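Local coordinates for ribonucleoside-diphosphate reductase subunit beta (Clostridium botulinum, PDB 6ZJK), which probably supplies, from its diiron centre, the radical that the large subunit of ribonucleotide reductase needs to turn ribonucleoside diphosphates into deoxyribonucleotides, at residues P86-D90 and G91-A95; R119-A123 and A124-S128; P188-H191 and N192-A196; Q246-I249 and K250-N254. All coordinates share one frame; numbering follows the deposited sequence.

In the fold
All four contacts are local, in series along the chain, with no nesting or crossing. Contact 1 caps the start of helix 90-118 at one end of the helical bundle. Contact 2 lies about 44 Å away, centre to centre, where the chain leaves that helix and turns into helix 124-151. Contact 3 caps helix 190-220, and contact 4 is a stretch near the end of helix 225-255. Contacts 2, 3 and 4 meet at the far end of the bundle: Tyr120 packs on Pro188 and Phe193, Val126 on Ile248, and Leu194 on Leu252, tying the 119-123 loop and helix 124-151 to helices 190-220 and 225-255.

Contact 1 (P86-D90 and G91-A95); sequences PYLTD and GERNA
A capping box between Thr89 and Glu92 opens helix 90-118, the long helix that further along carries the iron ligand Asp107. Thr89 is the N-cap. With chi1 at 79°, its hydroxyl oxygen sits between its own backbone N and carbonyl carbon, turned back toward the first turn, and there Thr89 OG1 accepts the amide of Glu92 at 2.7 Å from Glu92 N. The return half of the box runs the other way: Thr89 N donates to Glu92 OE1 at 2.9 Å. This donor does not lie in the carboxylate plane but approaches from above it, 35° out. The Glu92 side chain, extended beyond CG, passes at about a right angle to Thr89, and the methyl Thr89 CG2 rests 3.3 Å from Glu92 OE1. Leu88 also lies against that oxygen, its CD2 3.5 Å from Glu92 OE1.

With the cap in place, ordinary helical bonding takes over. Arg93 N reaches Thr89 O at 3.0 Å, and Asn94 N reaches Asp90 O at 2.9 Å. The aliphatic part of Arg93 crosses Leu88 at about a right angle, with Arg93 CG 4.1 Å from Leu88 CB; bends at chi2 and chi3 then carry the guanidinium away to a salt bridge with Asp97. The other carboxylate oxygen of Glu92 is held by Lys223 in a second salt bridge, so that the box is tied to a charge from elsewhere in the chain. The negative charge at Glu92, near the amino end of the helix, would be expected to sit favourably against the helix dipole.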
# COMPACT_ATOMS: atom_id res chain seq x y z
N PRO A 86 -27.75 -3.44 -21.60
CA PRO A 86 -28.25 -2.89 -22.87
C PRO A 86 -29.62 -2.22 -22.79
O PRO A 86 -30.01 -1.53 -23.73
CB PRO A 86 -28.29 -4.11 -23.80
CG PRO A 86 -27.33 -5.06 -23.20
CD PRO A 86 -27.44 -4.88 -21.73
N TYR A 87 -30.37 -2.44 -21.72
CA TYR A 87 -31.71 -1.88 -21.66
C TYR A 87 -31.81 -0.69 -20.71
O TYR A 87 -32.91 -0.18 -20.51
CB TYR A 87 -32.71 -2.97 -21.27
CG TYR A 87 -32.86 -4.04 -22.31
CD1 TYR A 87 -32.78 -5.39 -21.97
CD2 TYR A 87 -33.09 -3.72 -23.65
CE1 TYR A 87 -32.91 -6.37 -22.91
CE2 TYR A 87 -33.22 -4.72 -24.60
CZ TYR A 87 -33.13 -6.04 -24.22
OH TYR A 87 -33.26 -7.05 -25.15
N LEU A 88 -30.68 -0.20 -20.20
CA LEU A 88 -30.68 1.10 -19.53
C LEU A 88 -31.10 2.20 -20.50
O LEU A 88 -30.78 2.15 -21.69
CB LEU A 88 -29.29 1.41 -18.97
CG LEU A 88 -28.70 0.47 -17.92
CD1 LEU A 88 -27.34 0.97 -17.54
CD2 LEU A 88 -29.62 0.39 -16.71
N THR A 89 -31.85 3.18 -19.99
CA THR A 89 -32.28 4.35 -20.73
C THR A 89 -31.06 5.17 -21.13
O THR A 89 -29.95 4.98 -20.62
CB THR A 89 -33.21 5.24 -19.89
OG1 THR A 89 -32.43 6.02 -18.98
CG2 THR A 89 -34.18 4.40 -19.07
N ASP A 90 -31.23 6.08 -22.10
CA ASP A 90 -30.15 7.00 -22.42
C ASP A 90 -29.79 7.86 -21.21
O ASP A 90 -28.61 8.17 -20.98
CB ASP A 90 -30.51 7.89 -23.61
CG ASP A 90 -30.66 7.11 -24.92
OD1 ASP A 90 -30.08 6.01 -25.04
OD2 ASP A 90 -31.28 7.63 -25.87
N GLY A 91 -30.79 8.28 -20.43
CA GLY A 91 -30.52 9.09 -19.26
C GLY A 91 -29.78 8.32 -18.17
O GLY A 91 -28.91 8.88 -17.49
N GLU A 92 -30.11 7.04 -18.00
CA GLU A 92 -29.38 6.23 -17.03
C GLU A 92 -27.93 6.01 -17.47
O GLU A 92 -27.02 6.12 -16.64
CB GLU A 92 -30.08 4.89 -16.82
CG GLU A 92 -31.39 4.98 -16.02
CD GLU A 92 -32.24 3.72 -16.14
OE1 GLU A 92 -32.02 2.92 -17.09
OE2 GLU A 92 -33.14 3.52 -15.29
N ARG A 93 -27.71 5.71 -18.76
CA ARG A 93 -26.35 5.52 -19.26
C ARG A 93 -25.53 6.80 -19.16
O ARG A 93 -24.36 6.76 -18.76
CB ARG A 93 -26.35 5.04 -20.72
CG ARG A 93 -26.41 3.54 -20.97
CD ARG A 93 -25.11 2.85 -20.48
NE ARG A 93 -23.93 3.36 -21.17
CZ ARG A 93 -23.55 3.02 -22.40
NH1 ARG A 93 -24.26 2.15 -23.11
NH2 ARG A 93 -22.46 3.57 -22.92
N ASN A 94 -26.13 7.94 -19.50
CA ASN A 94 -25.43 9.21 -19.36
C ASN A 94 -24.93 9.40 -17.94
O ASN A 94 -23.76 9.74 -17.71
CB ASN A 94 -26.36 10.37 -19.76
CG ASN A 94 -25.76 11.73 -19.47
OD1 ASN A 94 -24.97 12.24 -20.24
ND2 ASN A 94 -26.17 12.33 -18.34
N ALA A 95 -25.78 9.10 -16.96
CA ALA A 95 -25.37 9.27 -15.57
C ALA A 95 -24.33 8.23 -15.17
O ALA A 95 -23.30 8.56 -14.58
CB ALA A 95 -26.59 9.22 -14.66

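Contact 2 (R119-A123 and A124-S128); sequences RYITA and AEVSS
The carbonyl of Ala123 and the carboxylate of Glu125 are the flat groups where the chain turns into helix 124-151. Ser127 N lies in the Ala123 carbonyl plane, 3.1 Å from Ala123 O. Val126 N comes to the same oxygen from above that plane, 52° out of it, with Val126 N and Ala123 O 2.9 Å apart. The oxygen of the N-cap residue Ala123 thus accepts from two amides of the first turn, the bond from Val126 being much the more bent (130°); the methyl side chain of Ala123 offers no capping acceptor of its own.

The carboxylate of Glu125 folds back over the cap. Its chi1 of 66° and a bend at chi2 bring Glu125 OE1 to 3.9 Å from Ala123 CB. On the helix side, Val126 CG2 packs 3.9 Å from the same Ala123 CB. Val126 CB faces Ile121, whose side chain crosses that of Val126 at about a right angle, Ile121 CG2 4.1 Å from Val126 CB. Ser127 OG fits alongside, 3.8 Å from Ile121 CB, and makes a weak hydrogen bond to Ser118 O.

Thr37 reaches Glu125 OE1 by hydrogen bond, and the backbone amides of Lys55 and Tyr56 both donate to Glu125 OE2. Three residues on from Glu125, Ser128 OG hydrogen-bonds to Glu138 of the second subunit, so this turn borders the dimer interface. Three hydrogen bonds on a buried carboxylate would be expected to favour its charged form and to fasten the N-terminal part of the chain to this helix start.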
# COMPACT_ATOMS: atom_id res chain seq x y z
N ARG A 119 4.50 9.87 3.97
CA ARG A 119 5.88 10.05 4.17
C ARG A 119 6.31 11.20 5.05
O ARG A 119 7.46 11.39 5.27
CB ARG A 119 6.55 10.03 2.80
CG ARG A 119 6.88 11.32 2.11
CD ARG A 119 7.61 11.07 0.79
NE ARG A 119 7.25 12.12 -0.17
CZ ARG A 119 8.03 12.63 -1.12
NH1 ARG A 119 9.27 12.24 -1.30
NH2 ARG A 119 7.55 13.57 -1.90
N TYR A 120 5.34 11.92 5.56
CA TYR A 120 5.60 13.02 6.47
C TYR A 120 5.06 12.65 7.83
O TYR A 120 5.29 13.31 8.75
CB TYR A 120 4.97 14.30 6.00
CG TYR A 120 5.67 14.88 4.83
CD1 TYR A 120 5.28 14.59 3.55
CD2 TYR A 120 6.71 15.70 4.99
CE1 TYR A 120 5.92 15.12 2.48
CE2 TYR A 120 7.35 16.21 3.91
CZ TYR A 120 6.93 15.91 2.67
OH TYR A 120 7.57 16.43 1.61
N ILE A 121 4.35 11.56 7.92
CA ILE A 121 3.80 11.11 9.16
C ILE A 121 4.85 10.36 10.02
O ILE A 121 5.37 9.38 9.61
CB ILE A 121 2.63 10.19 8.91
CG1 ILE A 121 1.48 10.96 8.28
CG2 ILE A 121 2.20 9.54 10.18
CD1 ILE A 121 0.74 11.90 9.17
N THR A 122 5.10 10.82 11.23
CA THR A 122 6.10 10.21 12.10
C THR A 122 5.67 9.20 13.11
O THR A 122 6.39 8.89 13.95
CB THR A 122 6.98 11.24 12.79
OG1 THR A 122 6.18 12.15 13.50
CG2 THR A 122 7.73 11.98 11.81
N ALA A 123 4.47 8.71 13.00
CA ALA A 123 3.94 7.62 13.81
C ALA A 123 3.77 6.40 12.92
O ALA A 123 2.85 6.36 12.10
CB ALA A 123 2.59 8.01 14.42
N ALA A 124 4.64 5.39 13.10
CA ALA A 124 4.63 4.24 12.21
C ALA A 124 3.30 3.51 12.23
O ALA A 124 2.87 2.96 11.20
CB ALA A 124 5.75 3.26 12.58
N GLU A 125 2.61 3.49 13.37
CA GLU A 125 1.35 2.77 13.41
C GLU A 125 0.28 3.47 12.57
O GLU A 125 -0.62 2.80 12.04
CB GLU A 125 0.87 2.61 14.87
CG GLU A 125 0.49 3.92 15.59
CD GLU A 125 1.64 4.53 16.39
OE1 GLU A 125 2.80 4.45 15.94
OE2 GLU A 125 1.38 5.10 17.48
N VAL A 126 0.39 4.79 12.37
CA VAL A 126 -0.50 5.51 11.47
C VAL A 126 -0.10 5.30 10.01
O VAL A 126 -0.96 5.22 9.12
CB VAL A 126 -0.56 7.01 11.83
CG1 VAL A 126 -1.47 7.80 10.81
CG2 VAL A 126 -1.09 7.19 13.26
N SER A 127 1.21 5.31 9.73
CA SER A 127 1.69 5.02 8.37
C SER A 127 1.30 3.62 7.90
O SER A 127 1.01 3.42 6.72
CB SER A 127 3.20 5.20 8.29
OG SER A 127 3.49 6.59 8.21
N SER A 128 1.34 2.63 8.79
CA SER A 128 0.82 1.32 8.43
C SER A 128 -0.62 1.42 7.95
O SER A 128 -0.99 0.82 6.93
CB SER A 128 0.91 0.36 9.60
OG SER A 128 2.27 0.12 9.89

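Contact 3 (P188-H191 and N192-A196); sequences PEIH and NFLRA
Glu189 CG lies anti to the backbone N (chi1 -170°) and the chain then bends at chi2 (-90°), which curls the carboxylate back over the amides of Asn192 and His191. This is an N-cap: Glu189 stands just before helix 190-220, the helix that carries the iron ligand Glu204. Glu189 OE2 is met by Asn192 N nearly along its C-O axis at 3.2 Å, and by His191 N in a weak bond. The other oxygen, Glu189 OE1, uses its syn lone pair to take His191 ND1 at 2.7 Å, with the carboxylate at the edge of the imidazole, which restrains the rotation of both ring and carboxylate.

Backbone bonds continue the helix, among them Phe193 N to Glu189 O at 2.9 Å. The side-chain amide of Asn192, its plane 86° from that of the Glu189 carboxylate, sends its ND2 to Glu187 O. Ile190 CD1 meets the Phe193 ring obliquely, 4.1 Å from Phe193 CD2. Leu194 leans on Leu264 and Phe268 of helix 262-287. Arg195 bends at chi3, and its guanidinium comes over the CB of His191, not its ring: His191 CB lies over one face, 3.5 Å from Arg195 NH2.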
# COMPACT_ATOMS: atom_id res chain seq x y z
N PRO A 188 6.05 21.52 0.07
CA PRO A 188 5.83 20.90 1.36
C PRO A 188 5.87 21.85 2.54
O PRO A 188 6.89 21.99 3.12
CB PRO A 188 6.99 19.94 1.46
CG PRO A 188 7.54 19.82 0.14
CD PRO A 188 7.34 21.14 -0.48
N GLU A 189 4.75 22.45 2.87
CA GLU A 189 4.62 23.38 3.99
C GLU A 189 3.45 22.94 4.87
O GLU A 189 2.53 22.25 4.42
CB GLU A 189 4.43 24.80 3.44
CG GLU A 189 4.50 25.93 4.45
CD GLU A 189 3.15 26.27 5.06
OE1 GLU A 189 3.12 26.85 6.17
OE2 GLU A 189 2.13 25.96 4.40
N ILE A 190 3.48 23.37 6.14
CA ILE A 190 2.51 22.77 7.05
C ILE A 190 1.08 23.18 6.71
O ILE A 190 0.16 22.35 6.74
CB ILE A 190 2.85 23.09 8.52
CG1 ILE A 190 1.79 22.49 9.44
CG2 ILE A 190 2.94 24.59 8.75
CD1 ILE A 190 1.89 20.99 9.60
N HIS A 191 0.83 24.40 6.23
CA HIS A 191 -0.54 24.79 5.91
C HIS A 191 -1.05 24.04 4.69
O HIS A 191 -2.20 23.58 4.67
CB HIS A 191 -0.63 26.30 5.70
CG HIS A 191 -0.44 27.09 6.95
ND1 HIS A 191 0.79 27.60 7.32
CD2 HIS A 191 -1.29 27.40 7.95
CE1 HIS A 191 0.67 28.23 8.48
NE2 HIS A 191 -0.58 28.11 8.89
N ASN A 192 -0.21 23.89 3.66
CA ASN A 192 -0.58 23.06 2.52
C ASN A 192 -0.84 21.62 2.93
O ASN A 192 -1.69 20.94 2.34
CB ASN A 192 0.51 23.12 1.45
CG ASN A 192 0.64 24.50 0.83
OD1 ASN A 192 -0.30 25.30 0.86
ND2 ASN A 192 1.78 24.77 0.22
N PHE A 193 -0.14 21.16 3.94
CA PHE A 193 -0.29 19.80 4.41
C PHE A 193 -1.64 19.59 5.06
O PHE A 193 -2.30 18.64 4.76
CB PHE A 193 0.87 19.44 5.34
CG PHE A 193 0.79 18.09 5.95
CD1 PHE A 193 1.13 16.98 5.24
CD2 PHE A 193 0.41 17.94 7.24
CE1 PHE A 193 1.05 15.73 5.81
CE2 PHE A 193 0.32 16.70 7.82
CZ PHE A 193 0.65 15.59 7.10
N LEU A 194 -2.05 20.51 5.92
CA LEU A 194 -3.33 20.41 6.60
C LEU A 194 -4.52 20.61 5.68
O LEU A 194 -5.54 20.01 5.87
CB LEU A 194 -3.40 21.37 7.77
CG LEU A 194 -2.45 21.15 8.92
CD1 LEU A 194 -2.53 22.28 9.91
CD2 LEU A 194 -2.70 19.83 9.61
N ARG A 195 -4.38 21.46 4.68
CA ARG A 195 -5.44 21.67 3.72
C ARG A 195 -5.60 20.38 2.90
O ARG A 195 -6.69 19.96 2.61
CB ARG A 195 -5.18 22.88 2.84
CG ARG A 195 -5.27 24.21 3.56
CD ARG A 195 -5.33 25.39 2.61
NE ARG A 195 -4.03 26.00 2.42
CZ ARG A 195 -3.58 27.03 3.13
NH1 ARG A 195 -4.33 27.57 4.06
NH2 ARG A 195 -2.38 27.52 2.91
N ALA A 196 -4.52 19.68 2.64
CA ALA A 196 -4.62 18.44 1.93
C ALA A 196 -5.29 17.36 2.75
O ALA A 196 -5.93 16.51 2.22
CB ALA A 196 -3.29 17.99 1.47

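Contact 4 (Q246-I249 and K250-N254); sequences QNII and KELKN
Ile248 and Leu252, one turn apart, lie side by side and point the same way, with Ile248 CG2 4.0 Å from Leu252 CD1. Leu252 also drapes over the backbone below it, its CG 3.3 Å from Ile248 O, the oxygen that accepts Leu252 N at 3.0 Å. The residues on either side repeat the bond: Glu251 N reaches Asn247 O at 3.0 Å, and Lys253 N reaches Ile249 O at 3.0 Å. Lys250 N to Gln246 O, at 3.1 Å, makes the fourth.

Glu251 stays close to the same backbone. Its chi1 of -55° puts Glu251 CG 3.3 Å from Asn247 O; a bend at chi2 then turns the carboxylate to Trp58, whose NE1 donates to Glu251 OE2.

These residues ride on helix 225-255, which carries the iron ligands Glu238 and His241 in the helical bundle of the R2 subunit; the side chain of Ile248 stays about 12 Å from a bound iron. Next out, Ile248 leans on Leu130 of helix 124-151, Ile249 on Ile197 of helix 190-220, and Leu252 on Met40. Asn247 ND2 bonds back to Val243 O one turn earlier in the same helix; from further out, Gln246 NE2 bonds to Tyr201 OH and Lys253 forms a salt bridge with Glu265.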
# COMPACT_ATOMS: atom_id res chain seq x y z
N GLN A 246 -10.65 11.23 10.51
CA GLN A 246 -11.20 11.93 11.67
C GLN A 246 -10.20 11.92 12.84
O GLN A 246 -9.97 12.95 13.49
CB GLN A 246 -12.53 11.28 12.08
CG GLN A 246 -13.72 11.65 11.16
CD GLN A 246 -15.00 10.84 11.42
OE1 GLN A 246 -15.05 10.00 12.33
NE2 GLN A 246 -16.07 11.13 10.63
N ASN A 247 -9.61 10.76 13.11
CA ASN A 247 -8.65 10.64 14.21
C ASN A 247 -7.32 11.31 13.90
O ASN A 247 -6.72 11.93 14.78
CB ASN A 247 -8.44 9.17 14.53
CG ASN A 247 -9.51 8.66 15.45
OD1 ASN A 247 -9.36 8.75 16.65
ND2 ASN A 247 -10.57 8.12 14.90
N ILE A 248 -6.85 11.22 12.66
CA ILE A 248 -5.61 11.91 12.31
C ILE A 248 -5.77 13.41 12.54
O ILE A 248 -4.89 14.06 13.12
CB ILE A 248 -5.19 11.60 10.86
CG1 ILE A 248 -4.73 10.14 10.71
CG2 ILE A 248 -4.06 12.50 10.43
CD1 ILE A 248 -4.32 9.75 9.23
N ILE A 249 -6.89 13.98 12.15
CA ILE A 249 -7.11 15.39 12.34
C ILE A 249 -7.21 15.77 13.82
O ILE A 249 -6.67 16.76 14.24
CB ILE A 249 -8.37 15.86 11.62
CG1 ILE A 249 -8.13 15.96 10.13
CG2 ILE A 249 -8.77 17.22 12.10
CD1 ILE A 249 -9.39 15.91 9.32
N LYS A 250 -7.86 14.94 14.60
CA LYS A 250 -8.03 15.20 16.03
C LYS A 250 -6.68 15.24 16.74
O LYS A 250 -6.46 16.08 17.63
CB LYS A 250 -8.92 14.11 16.64
CG LYS A 250 -9.07 14.17 18.16
CD LYS A 250 -10.12 13.17 18.68
CE LYS A 250 -10.12 13.07 20.23
NZ LYS A 250 -10.23 11.67 20.88
N GLU A 251 -5.78 14.32 16.40
CA GLU A 251 -4.46 14.31 17.04
C GLU A 251 -3.60 15.47 16.55
O GLU A 251 -2.89 16.09 17.35
CB GLU A 251 -3.75 12.98 16.80
CG GLU A 251 -4.49 11.70 17.22
CD GLU A 251 -4.79 11.60 18.72
OE1 GLU A 251 -4.35 12.47 19.50
OE2 GLU A 251 -5.47 10.62 19.13
N LEU A 252 -3.69 15.82 15.26
CA LEU A 252 -2.92 16.95 14.75
C LEU A 252 -3.31 18.25 15.44
O LEU A 252 -2.45 19.10 15.68
CB LEU A 252 -3.10 17.09 13.24
CG LEU A 252 -2.35 16.09 12.36
CD1 LEU A 252 -2.79 16.22 10.90
CD2 LEU A 252 -0.84 16.27 12.49
N LYS A 253 -4.61 18.44 15.71
CA LYS A 253 -5.13 19.60 16.43
C LYS A 253 -4.55 19.67 17.83
O LYS A 253 -4.21 20.76 18.31
CB LYS A 253 -6.65 19.56 16.51
CG LYS A 253 -7.21 20.82 17.17
CD LYS A 253 -8.69 21.05 16.91
CE LYS A 253 -9.31 21.82 18.09
NZ LYS A 253 -9.10 23.29 17.99
N ASN A 254 -4.57 18.52 18.51
CA ASN A 254 -4.12 18.50 19.90
C ASN A 254 -2.63 18.80 20.03
O ASN A 254 -2.22 19.51 20.96
CB ASN A 254 -4.44 17.14 20.53
CG ASN A 254 -3.97 17.05 21.98
OD1 ASN A 254 -3.28 16.11 22.37
ND2 ASN A 254 -4.34 18.04 22.77